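Local coordinates for putative pneumococcal surface protein (Streptococcus pneumoniae, PDB 4CNL) that probably attaches to the pneumococcal cell wall by binding choline of teichoic acids through a domain built of choline-binding repeats, at residues W66-Y71 / L95-Y101; W146-Y151 / V164-Y169. All coordinates share one frame; numbering follows the deposited sequence.

Interaction 1: residues W66-Y71 / L95-Y101. With CHT (choline ion), chain G; CHT (choline ion), chain H; SO4 (sulfate ion), chain K.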
ATOM      1  N   TRP A  66       9.057   1.129   3.377  1.00 15.80           N
ATOM      2  CA  TRP A  66       8.303   0.367   4.357  1.00 17.45           C
ATOM      3  C   TRP A  66       8.983   0.380   5.721  1.00 18.80           C
ATOM      4  O   TRP A  66      10.208   0.328   5.823  1.00 20.17           O
ATOM      5  CB  TRP A  66       8.115  -1.074   3.872  1.00 21.50           C
ATOM      6  CG  TRP A  66       7.267  -1.151   2.641  1.00 17.58           C
ATOM      7  CD1 TRP A  66       7.691  -1.101   1.345  1.00 26.65           C
ATOM      8  CD2 TRP A  66       5.837  -1.255   2.594  1.00 15.34           C
ATOM      9  NE1 TRP A  66       6.615  -1.178   0.491  1.00 25.71           N
ATOM     10  CE2 TRP A  66       5.466  -1.274   1.233  1.00 20.03           C
ATOM     11  CE3 TRP A  66       4.840  -1.335   3.573  1.00 16.72           C
ATOM     12  CZ2 TRP A  66       4.136  -1.377   0.822  1.00 16.22           C
ATOM     13  CZ3 TRP A  66       3.516  -1.442   3.165  1.00 12.58           C
ATOM     14  CH2 TRP A  66       3.181  -1.463   1.799  1.00 16.12           C
ATOM     15  N   GLN A  67       8.176   0.500   6.767  1.00 12.94           N
ATOM     16  CA  GLN A  67       8.618   0.217   8.115  1.00 15.38           C
ATOM     17  C   GLN A  67       7.617  -0.773   8.692  1.00 18.43           C
ATOM     18  O   GLN A  67       6.492  -0.410   9.049  1.00 19.40           O
ATOM     19  CB  GLN A  67       8.715   1.490   8.965  1.00 16.81           C
ATOM     20  CG  GLN A  67       9.111   1.232  10.406  1.00 19.09           C
ATOM     21  CD  GLN A  67      10.501   0.634  10.534  1.00 18.32           C
ATOM     22  OE1 GLN A  67      11.376   0.868   9.695  1.00 19.34           O
ATOM     23  NE2 GLN A  67      10.707  -0.144  11.583  1.00 18.28           N
ATOM     24  N   GLY A  68       8.027  -2.033   8.764  1.00 18.96           N
ATOM     25  CA  GLY A  68       7.093  -3.090   9.093  1.00 22.33           C
ATOM     26  C   GLY A  68       6.002  -3.108   8.037  1.00 16.38           C
ATOM     27  O   GLY A  68       6.285  -3.057   6.836  1.00 18.90           O
ATOM     28  N   ALA A  69       4.757  -3.142   8.501  1.00 16.78           N
ATOM     29  CA  ALA A  69       3.585  -3.206   7.637  1.00 15.60           C
ATOM     30  C   ALA A  69       3.147  -1.831   7.144  1.00 15.56           C
ATOM     31  O   ALA A  69       2.110  -1.696   6.488  1.00 12.46           O
ATOM     32  CB  ALA A  69       2.444  -3.870   8.382  1.00 20.42           C
ATOM     33  N   TYR A  70       3.938  -0.812   7.469  1.00 15.61           N
ATOM     34  CA  TYR A  70       3.552   0.581   7.247  1.00 12.65           C
ATOM     35  C   TYR A  70       4.361   1.220   6.124  1.00 10.99           C
ATOM     36  O   TYR A  70       5.530   0.904   5.943  1.00 14.83           O
ATOM     37  CB  TYR A  70       3.725   1.369   8.553  1.00 11.16           C
ATOM     38  CG  TYR A  70       2.943   0.757   9.687  1.00 13.51           C
ATOM     39  CD1 TYR A  70       1.567   0.913   9.760  1.00 14.78           C
ATOM     40  CD2 TYR A  70       3.574   0.004  10.672  1.00 15.69           C
ATOM     41  CE1 TYR A  70       0.836   0.345  10.778  1.00 16.31           C
ATOM     42  CE2 TYR A  70       2.843  -0.570  11.705  1.00 19.86           C
ATOM     43  CZ  TYR A  70       1.474  -0.393  11.746  1.00 20.07           C
ATOM     44  OH  TYR A  70       0.724  -0.949  12.757  1.00 25.29           O
ATOM     45  N   TYR A  71       3.734   2.105   5.354  1.00 10.08           N
ATOM     46  CA  TYR A  71       4.434   2.743   4.253  1.00 11.96           C
ATOM     47  C   TYR A  71       4.569   4.249   4.460  1.00 13.26           C
ATOM     48  O   TYR A  71       3.584   4.944   4.696  1.00 12.38           O
ATOM     49  CB  TYR A  71       3.715   2.461   2.919  1.00 12.63           C
ATOM     50  CG  TYR A  71       4.504   2.929   1.711  1.00 12.41           C
ATOM     51  CD1 TYR A  71       5.559   2.170   1.223  1.00 17.92           C
ATOM     52  CD2 TYR A  71       4.198   4.122   1.071  1.00 13.35           C
ATOM     53  CE1 TYR A  71       6.296   2.583   0.136  1.00 16.73           C
ATOM     54  CE2 TYR A  71       4.932   4.554  -0.025  1.00 14.91           C
ATOM     55  CZ  TYR A  71       5.985   3.775  -0.482  1.00 16.22           C
ATOM     56  OH  TYR A  71       6.723   4.190  -1.570  1.00 20.51           O
ATOM     57  N   LEU A  95      -3.017   0.859   1.882  1.00 10.20           N
ATOM     58  CA  LEU A  95      -2.790   0.931   3.308  1.00  9.17           C
ATOM     59  C   LEU A  95      -4.116   1.187   4.002  1.00 11.08           C
ATOM     60  O   LEU A  95      -4.806   2.150   3.693  1.00 13.64           O
ATOM     61  CB  LEU A  95      -1.784   2.031   3.648  1.00  9.03           C
ATOM     62  CG  LEU A  95      -0.334   1.823   3.186  1.00  8.20           C
ATOM     63  CD1 LEU A  95       0.222   0.449   3.555  1.00  9.64           C
ATOM     64  CD2 LEU A  95      -0.141   2.132   1.704  1.00 10.89           C
ATOM     65  N   LYS A  96      -4.470   0.299   4.920  1.00  9.30           N
ATOM     66  CA  LYS A  96      -5.724   0.400   5.654  1.00 15.19           C
ATOM     67  C   LYS A  96      -5.707   1.619   6.575  1.00 15.18           C
ATOM     68  O   LYS A  96      -4.660   2.233   6.770  1.00 15.48           O
ATOM     69  CB  LYS A  96      -5.958  -0.884   6.443  1.00 15.96           C
ATOM     70  CG  LYS A  96      -6.062  -2.115   5.550  1.00 17.88           C
ATOM     71  CD  LYS A  96      -6.332  -3.352   6.379  1.00 17.67           C
ATOM     72  CE  LYS A  96      -5.061  -3.898   6.985  1.00 27.48           C
ATOM     73  NZ  LYS A  96      -5.352  -4.707   8.202  1.00 42.15           N
ATOM     74  N   SER A  97      -6.866   1.982   7.124  1.00 19.08           N
ATOM     75  CA  SER A  97      -6.937   3.162   7.987  1.00 17.29           C
ATOM     76  C   SER A  97      -6.060   3.014   9.225  1.00 23.46           C
ATOM     77  O   SER A  97      -5.629   4.009   9.802  1.00 24.46           O
ATOM     78  CB  SER A  97      -8.386   3.459   8.393  1.00 25.21           C
ATOM     79  OG  SER A  97      -9.124   2.264   8.625  1.00 24.73           O
ATOM     80  N   ASP A  98      -5.763   1.778   9.622  1.00 19.80           N
ATOM     81  CA  ASP A  98      -4.839   1.570  10.731  1.00 17.87           C
ATOM     82  C   ASP A  98      -3.377   1.643  10.288  1.00 22.89           C
ATOM     83  O   ASP A  98      -2.471   1.528  11.110  1.00 27.07           O
ATOM     84  CB  ASP A  98      -5.114   0.227  11.426  1.00 22.60           C
ATOM     85  CG  ASP A  98      -4.769  -0.986  10.558  1.00 26.16           C
ATOM     86  OD1 ASP A  98      -4.440  -0.824   9.365  1.00 34.18           O
ATOM     87  OD2 ASP A  98      -4.850  -2.122  11.075  1.00 35.04           O
ATOM     88  N   GLY A  99      -3.148   1.827   8.988  1.00 14.42           N
ATOM     89  CA  GLY A  99      -1.795   1.976   8.479  1.00 13.58           C
ATOM     90  C   GLY A  99      -1.188   0.737   7.842  1.00 18.52           C
ATOM     91  O   GLY A  99      -0.343   0.851   6.956  1.00 14.26           O
ATOM     92  N   SER A 100      -1.607  -0.448   8.279  1.00 17.74           N
ATOM     93  CA  SER A 100      -0.988  -1.685   7.790  1.00 10.94           C
ATOM     94  C   SER A 100      -1.512  -2.062   6.406  1.00 16.25           C
ATOM     95  O   SER A 100      -2.686  -1.854   6.099  1.00 14.11           O
ATOM     96  CB  SER A 100      -1.226  -2.822   8.786  1.00 19.21           C
ATOM     97  OG  SER A 100      -2.609  -3.121   8.875  1.00 29.42           O
ATOM     98  N   TYR A 101      -0.654  -2.638   5.568  1.00 13.08           N
ATOM     99  CA  TYR A 101      -1.063  -2.908   4.191  1.00 10.26           C
ATOM    100  C   TYR A 101      -2.069  -4.053   4.125  1.00 12.07           C
ATOM    101  O   TYR A 101      -2.004  -4.999   4.919  1.00 12.89           O
ATOM    102  CB  TYR A 101       0.156  -3.201   3.308  1.00 11.94           C
ATOM    103  CG  TYR A 101       0.897  -4.478   3.605  1.00 14.06           C
ATOM    104  CD1 TYR A 101       1.887  -4.523   4.582  1.00 15.31           C
ATOM    105  CD2 TYR A 101       0.652  -5.635   2.869  1.00 14.87           C
ATOM    106  CE1 TYR A 101       2.588  -5.686   4.845  1.00 19.77           C
ATOM    107  CE2 TYR A 101       1.351  -6.792   3.127  1.00 13.63           C
ATOM    108  CZ  TYR A 101       2.315  -6.820   4.110  1.00 20.42           C
ATOM    109  OH  TYR A 101       3.018  -7.988   4.360  1.00 23.23           O
TER
HETATM  110  C4  CHT G1279       6.468  -5.483   4.299  1.00 43.54           C
HETATM  111  C5  CHT G1279       5.818  -4.652   3.195  1.00 30.43           C
HETATM  112  C6  CHT G1279       4.918  -4.800   1.007  1.00 33.04           C
HETATM  113  C7  CHT G1279       7.101  -5.546   1.455  1.00 41.23           C
HETATM  114  C8  CHT G1279       5.241  -6.743   2.280  1.00 36.85           C
HETATM  115  O6  CHT G1279       7.419  -4.695   5.003  1.00 45.36           O
HETATM  116  N1  CHT G1279       5.767  -5.437   1.980  1.00 40.05           N
HETATM  117  C4  CHT H1280       2.191   1.404  15.422  1.00 38.39           C
HETATM  118  C5  CHT H1280       1.170   2.215  14.621  1.00 36.91           C
HETATM  119  C6  CHT H1280       0.835   4.215  13.411  1.00 31.48           C
HETATM  120  C7  CHT H1280       2.479   4.111  15.088  1.00 29.89           C
HETATM  121  C8  CHT H1280       2.788   2.955  13.061  1.00 23.26           C
HETATM  122  O6  CHT H1280       1.621   0.165  15.831  1.00 49.83           O
HETATM  123  N1  CHT H1280       1.821   3.374  14.041  1.00 23.20           N
HETATM  124  S   SO4 K1283     -10.013   1.358   5.425  1.00 32.37           S
HETATM  125  O1  SO4 K1283     -10.395   2.278   6.493  1.00 39.35           O
HETATM  126  O2  SO4 K1283      -9.715   2.115   4.210  1.00 41.08           O
HETATM  127  O3  SO4 K1283      -8.881   0.536   5.813  1.00 32.91           O
HETATM  128  O4  SO4 K1283     -11.153   0.470   5.207  1.00 36.44           O
HETATM  129  O   HOH W   1      -1.907  -0.722  12.711  1.00 31.86           O
HETATM  130  O   HOH W   2       1.156   2.888   6.226  1.00 12.23           O
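The carbonyl oxygen A69 O is where the two backbones meet: Y101 N approaches it at 3.1 Å, a weak hydrogen bond because the angle at the hydrogen is 134°, and S100 CA directs a C-H at the same oxygen from 3.4 Å. A69 O also sits at the Y101 ring edge, near its plane. Two waters extend this junction. Water 2 donates to G99 O and accepts from Y71 N, while water 1 donates to D98 O and pairs with Y70 OH. Between these bridges the Y70 ring abuts the turn, with Y70 CD1 3.4 Å from G99 C and G99 CA in the plane of the ring.

Hairpin 66-71, closed by a type II' turn, is a building block of the choline-binding repeats, and its W66 helps form a ligand pocket. Choline C5 of chain G lies 3.4 Å from W66 CD2, and Y71 CD1 backs the opposite face. Y101 places CG between its backbone N and carbonyl carbon (chi1 67°), which turns its ring at 78° to W66 with one face to choline N1, consistent with an aromatic cage for the cation; Y93, edge-to-face with W66, and D115 complete the pocket. G68 O accepts from choline O6 at 2.7 Å. L95 CD1 packs obliquely, 3.8 Å from W66 CZ3. D98 OD1 fixes the turn by accepting from both S100 N, an Asx turn, and S100 OG.

Interaction 2: residues W146-Y151 / V164-Y169. With CHT (choline ion), chain E; CHT (choline ion), chain C.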
ATOM      1  N   TRP A 146     -15.947 -11.374 -21.356  1.00 12.47           N
ATOM      2  CA  TRP A 146     -14.983 -12.410 -21.678  1.00 10.98           C
ATOM      3  C   TRP A 146     -13.571 -11.936 -21.422  1.00 16.77           C
ATOM      4  O   TRP A 146     -13.251 -10.761 -21.628  1.00 18.06           O
ATOM      5  CB  TRP A 146     -15.115 -12.841 -23.138  1.00 12.30           C
ATOM      6  CG  TRP A 146     -16.387 -13.529 -23.416  1.00 11.92           C
ATOM      7  CD1 TRP A 146     -17.572 -12.962 -23.783  1.00 15.80           C
ATOM      8  CD2 TRP A 146     -16.618 -14.938 -23.349  1.00 12.27           C
ATOM      9  NE1 TRP A 146     -18.531 -13.930 -23.942  1.00 14.09           N
ATOM     10  CE2 TRP A 146     -17.969 -15.153 -23.682  1.00 14.25           C
ATOM     11  CE3 TRP A 146     -15.807 -16.038 -23.042  1.00  9.98           C
ATOM     12  CZ2 TRP A 146     -18.537 -16.428 -23.711  1.00 12.29           C
ATOM     13  CZ3 TRP A 146     -16.366 -17.296 -23.059  1.00 10.95           C
ATOM     14  CH2 TRP A 146     -17.721 -17.485 -23.407  1.00 13.79           C
ATOM     15  N   GLN A 147     -12.738 -12.854 -20.947  1.00 11.53           N
ATOM     16  CA  GLN A 147     -11.288 -12.683 -20.975  1.00 13.49           C
ATOM     17  C   GLN A 147     -10.743 -13.885 -21.715  1.00 18.65           C
ATOM     18  O   GLN A 147     -10.710 -14.995 -21.177  1.00 13.42           O
ATOM     19  CB  GLN A 147     -10.700 -12.564 -19.562  1.00 13.58           C
ATOM     20  CG  GLN A 147      -9.176 -12.546 -19.518  1.00 13.11           C
ATOM     21  CD  GLN A 147      -8.567 -11.408 -20.319  1.00 19.11           C
ATOM     22  OE1 GLN A 147      -9.181 -10.347 -20.499  1.00 16.51           O
ATOM     23  NE2 GLN A 147      -7.345 -11.623 -20.799  1.00 19.54           N
ATOM     24  N   GLY A 148     -10.354 -13.676 -22.967  1.00 16.18           N
ATOM     25  CA  GLY A 148     -10.008 -14.793 -23.828  1.00 17.09           C
ATOM     26  C   GLY A 148     -11.218 -15.697 -23.959  1.00 17.14           C
ATOM     27  O   GLY A 148     -12.321 -15.225 -24.237  1.00 17.97           O
ATOM     28  N   ASN A 149     -11.009 -16.993 -23.729  1.00 15.65           N
ATOM     29  CA  ASN A 149     -12.070 -17.991 -23.859  1.00 16.77           C
ATOM     30  C   ASN A 149     -12.788 -18.280 -22.552  1.00  8.85           C
ATOM     31  O   ASN A 149     -13.525 -19.269 -22.435  1.00  9.61           O
ATOM     32  CB  ASN A 149     -11.495 -19.285 -24.419  1.00 21.77           C
ATOM     33  CG  ASN A 149     -10.855 -19.086 -25.775  1.00 33.02           C
ATOM     34  OD1 ASN A 149     -11.491 -18.583 -26.699  1.00 33.49           O
ATOM     35  ND2 ASN A 149      -9.588 -19.460 -25.895  1.00 31.09           N
ATOM     36  N   TYR A 150     -12.561 -17.419 -21.561  1.00 11.86           N
ATOM     37  CA  TYR A 150     -13.214 -17.549 -20.270  1.00 10.61           C
ATOM     38  C   TYR A 150     -14.203 -16.427 -20.053  1.00  9.57           C
ATOM     39  O   TYR A 150     -13.992 -15.308 -20.521  1.00 11.73           O
ATOM     40  CB  TYR A 150     -12.191 -17.530 -19.136  1.00 10.11           C
ATOM     41  CG  TYR A 150     -11.161 -18.613 -19.241  1.00  9.62           C
ATOM     42  CD1 TYR A 150     -11.444 -19.896 -18.781  1.00 11.98           C
ATOM     43  CD2 TYR A 150      -9.907 -18.365 -19.800  1.00 15.59           C
ATOM     44  CE1 TYR A 150     -10.508 -20.905 -18.877  1.00 12.69           C
ATOM     45  CE2 TYR A 150      -8.963 -19.375 -19.902  1.00 17.89           C
ATOM     46  CZ  TYR A 150      -9.270 -20.636 -19.435  1.00 20.46           C
ATOM     47  OH  TYR A 150      -8.340 -21.642 -19.525  1.00 23.90           O
ATOM     48  N   TYR A 151     -15.269 -16.716 -19.316  1.00  9.71           N
ATOM     49  CA  TYR A 151     -16.284 -15.703 -19.053  1.00  7.65           C
ATOM     50  C   TYR A 151     -16.371 -15.383 -17.582  1.00  9.92           C
ATOM     51  O   TYR A 151     -16.537 -16.280 -16.750  1.00 11.66           O
ATOM     52  CB  TYR A 151     -17.653 -16.166 -19.541  1.00  9.67           C
ATOM     53  CG  TYR A 151     -18.723 -15.100 -19.456  1.00  8.53           C
ATOM     54  CD1 TYR A 151     -18.798 -14.095 -20.423  1.00 12.30           C
ATOM     55  CD2 TYR A 151     -19.669 -15.109 -18.442  1.00  9.54           C
ATOM     56  CE1 TYR A 151     -19.773 -13.118 -20.362  1.00 12.88           C
ATOM     57  CE2 TYR A 151     -20.664 -14.127 -18.377  1.00 12.84           C
ATOM     58  CZ  TYR A 151     -20.701 -13.142 -19.345  1.00 13.02           C
ATOM     59  OH  TYR A 151     -21.677 -12.175 -19.292  1.00 16.99           O
ATOM     60  N   VAL A 164     -23.592 -19.025 -20.797  1.00 11.08           N
ATOM     61  CA  VAL A 164     -23.278 -17.660 -20.378  1.00 11.25           C
ATOM     62  C   VAL A 164     -23.488 -16.647 -21.489  1.00 19.58           C
ATOM     63  O   VAL A 164     -23.639 -17.018 -22.659  1.00 12.78           O
ATOM     64  CB  VAL A 164     -21.810 -17.528 -19.912  1.00  9.62           C
ATOM     65  CG1 VAL A 164     -21.500 -18.501 -18.771  1.00 17.52           C
ATOM     66  CG2 VAL A 164     -20.861 -17.743 -21.079  1.00 12.63           C
ATOM     67  N   ASP A 165     -23.464 -15.369 -21.106  1.00 13.93           N
ATOM     68  CA  ASP A 165     -23.479 -14.242 -22.040  1.00 11.86           C
ATOM     69  C   ASP A 165     -24.770 -14.247 -22.852  1.00 17.05           C
ATOM     70  O   ASP A 165     -24.758 -14.503 -24.058  1.00 16.27           O
ATOM     71  CB  ASP A 165     -22.250 -14.291 -22.952  1.00 12.77           C
ATOM     72  CG  ASP A 165     -22.068 -13.029 -23.756  1.00 19.28           C
ATOM     73  OD1 ASP A 165     -22.820 -12.058 -23.528  1.00 20.59           O
ATOM     74  OD2 ASP A 165     -21.155 -13.005 -24.611  1.00 18.25           O
ATOM     75  N   GLY A 166     -25.881 -13.966 -22.174  1.00 15.87           N
ATOM     76  CA  GLY A 166     -27.191 -13.994 -22.800  1.00 10.49           C
ATOM     77  C   GLY A 166     -27.576 -15.401 -23.194  1.00 17.08           C
ATOM     78  O   GLY A 166     -28.328 -15.602 -24.151  1.00 16.17           O
ATOM     79  N   GLY A 167     -27.035 -16.379 -22.468  1.00 16.68           N
ATOM     80  CA  GLY A 167     -27.294 -17.782 -22.739  1.00 17.82           C
ATOM     81  C   GLY A 167     -26.854 -18.271 -24.112  1.00 17.27           C
ATOM     82  O   GLY A 167     -27.417 -19.240 -24.633  1.00 21.16           O
ATOM     83  N   ARG A 168     -25.854 -17.613 -24.700  1.00 10.41           N
ATOM     84  CA  ARG A 168     -25.439 -17.920 -26.069  1.00  9.59           C
ATOM     85  C   ARG A 168     -24.259 -18.885 -26.170  1.00 15.96           C
ATOM     86  O   ARG A 168     -24.098 -19.563 -27.188  1.00 12.24           O
ATOM     87  CB  ARG A 168     -25.094 -16.626 -26.814  1.00 10.05           C
ATOM     88  CG  ARG A 168     -26.316 -15.768 -27.094  1.00 10.73           C
ATOM     89  CD  ARG A 168     -25.926 -14.439 -27.685  1.00 10.90           C
ATOM     90  NE  ARG A 168     -25.233 -13.604 -26.691  1.00 17.06           N
ATOM     91  CZ  ARG A 168     -24.738 -12.399 -26.955  1.00 19.89           C
ATOM     92  NH1 ARG A 168     -24.853 -11.905 -28.177  1.00 16.09           N
ATOM     93  NH2 ARG A 168     -24.128 -11.691 -26.007  1.00 18.03           N
ATOM     94  N   TYR A 169     -23.432 -18.940 -25.126  1.00 10.73           N
ATOM     95  CA  TYR A 169     -22.176 -19.684 -25.189  1.00 10.91           C
ATOM     96  C   TYR A 169     -22.081 -20.686 -24.059  1.00 11.97           C
ATOM     97  O   TYR A 169     -22.413 -20.366 -22.914  1.00 13.64           O
ATOM     98  CB  TYR A 169     -20.979 -18.737 -25.105  1.00  9.04           C
ATOM     99  CG  TYR A 169     -20.865 -17.761 -26.242  1.00  9.90           C
ATOM    100  CD1 TYR A 169     -20.183 -18.106 -27.402  1.00 19.69           C
ATOM    101  CD2 TYR A 169     -21.426 -16.495 -26.159  1.00 13.76           C
ATOM    102  CE1 TYR A 169     -20.067 -17.221 -28.453  1.00 19.63           C
ATOM    103  CE2 TYR A 169     -21.311 -15.597 -27.209  1.00 14.12           C
ATOM    104  CZ  TYR A 169     -20.629 -15.971 -28.352  1.00 18.33           C
ATOM    105  OH  TYR A 169     -20.505 -15.101 -29.414  1.00 19.53           O
TER
HETATM  106  C4  CHT E1277     -17.320 -14.349 -27.560  1.00 29.29           C
HETATM  107  C5  CHT E1277     -15.903 -14.516 -27.029  1.00 32.26           C
HETATM  108  C6  CHT E1277     -14.337 -16.165 -26.424  1.00 25.66           C
HETATM  109  C7  CHT E1277     -16.607 -16.730 -26.739  1.00 30.00           C
HETATM  110  C8  CHT E1277     -15.268 -16.136 -28.588  1.00 42.66           C
HETATM  111  O6  CHT E1277     -17.684 -12.983 -27.418  1.00 35.62           O
HETATM  112  N1  CHT E1277     -15.524 -15.895 -27.192  1.00 41.28           N
HETATM  113  C4  CHT C1275      -6.039 -18.596 -17.257  1.00 28.97           C
HETATM  114  C5  CHT C1275      -6.631 -19.914 -16.779  1.00 25.64           C
HETATM  115  C6  CHT C1275      -6.858 -19.241 -14.513  1.00 17.35           C
HETATM  116  C7  CHT C1275      -8.629 -18.831 -16.048  1.00 18.16           C
HETATM  117  C8  CHT C1275      -8.127 -20.997 -15.384  1.00 35.36           C
HETATM  118  O6  CHT C1275      -4.776 -18.398 -16.632  1.00 36.38           O
HETATM  119  N1  CHT C1275      -7.550 -19.718 -15.679  1.00 20.88           N
HETATM  120  O   HOH W   3     -22.136 -10.052 -21.390  1.00 38.58           O
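W146 and D165 make the polar link: W146 NE1 donates to D165 OD2 at 2.9 Å, nearly straight at 165°. The oxygen lies in the indole plane, yet the N-H reaches OD2 from above the carboxylate plane. Around this bond packing is close. Y151 CD1 presses on one indole face and a choline methyl (chain E, C7) on the other, 3.6 Å from W146 CH2. The edge of W146 points at the face of Y169, planes 79° apart, while Y169 CB touches W146 CZ2 at 3.6 Å. V164 CB lies off-centre over the Y151 ring, 3.5 Å from Y151 CD2.

The turn side is looser across the contact: Y151 OH and D165 OD1 meet only through water 3, and R168 makes no contact with hairpin 146-151, instead gripping D165 side-on by R168 NH2 to D165 OD1 (salt bridge, 2.8 Å) and R168 NE to D165 O. This probably helps keep the carboxylate turned to W146.

Strands 162-164 and 169-171 flank the type I' turn, with a classic beta bulge where R168 and Y169 face V164; hairpin 145-152 joins A159 through the Y151 backbone and W177 through the N149 backbone, and W177 stands edge-to-face with Y169 to complete the choline pocket.

Overall arrangement
From the N terminus, after strands 4-8 to 51-55, the chain forms hairpin 65-72, passes through strands 82-86 and 91-95, and returns at 95-101, so interaction 1 closes a loop of 23 intervening residues. Interaction 2 closes a shorter one, of 12, between hairpin 145-152 and the turn joining strands 162-164 and 169-171. The two are in series, neither nested nor crossed: their centres lie 39 Å apart and their nearest atoms about 25 Å. The centre of interaction 1 lies about 7 Å from the chain's centre and that of interaction 2 about 33 Å, toward the C-terminal end of the elongated domain. Each ties a tryptophan-bearing hairpin to later chain and contributes residues to two choline pockets.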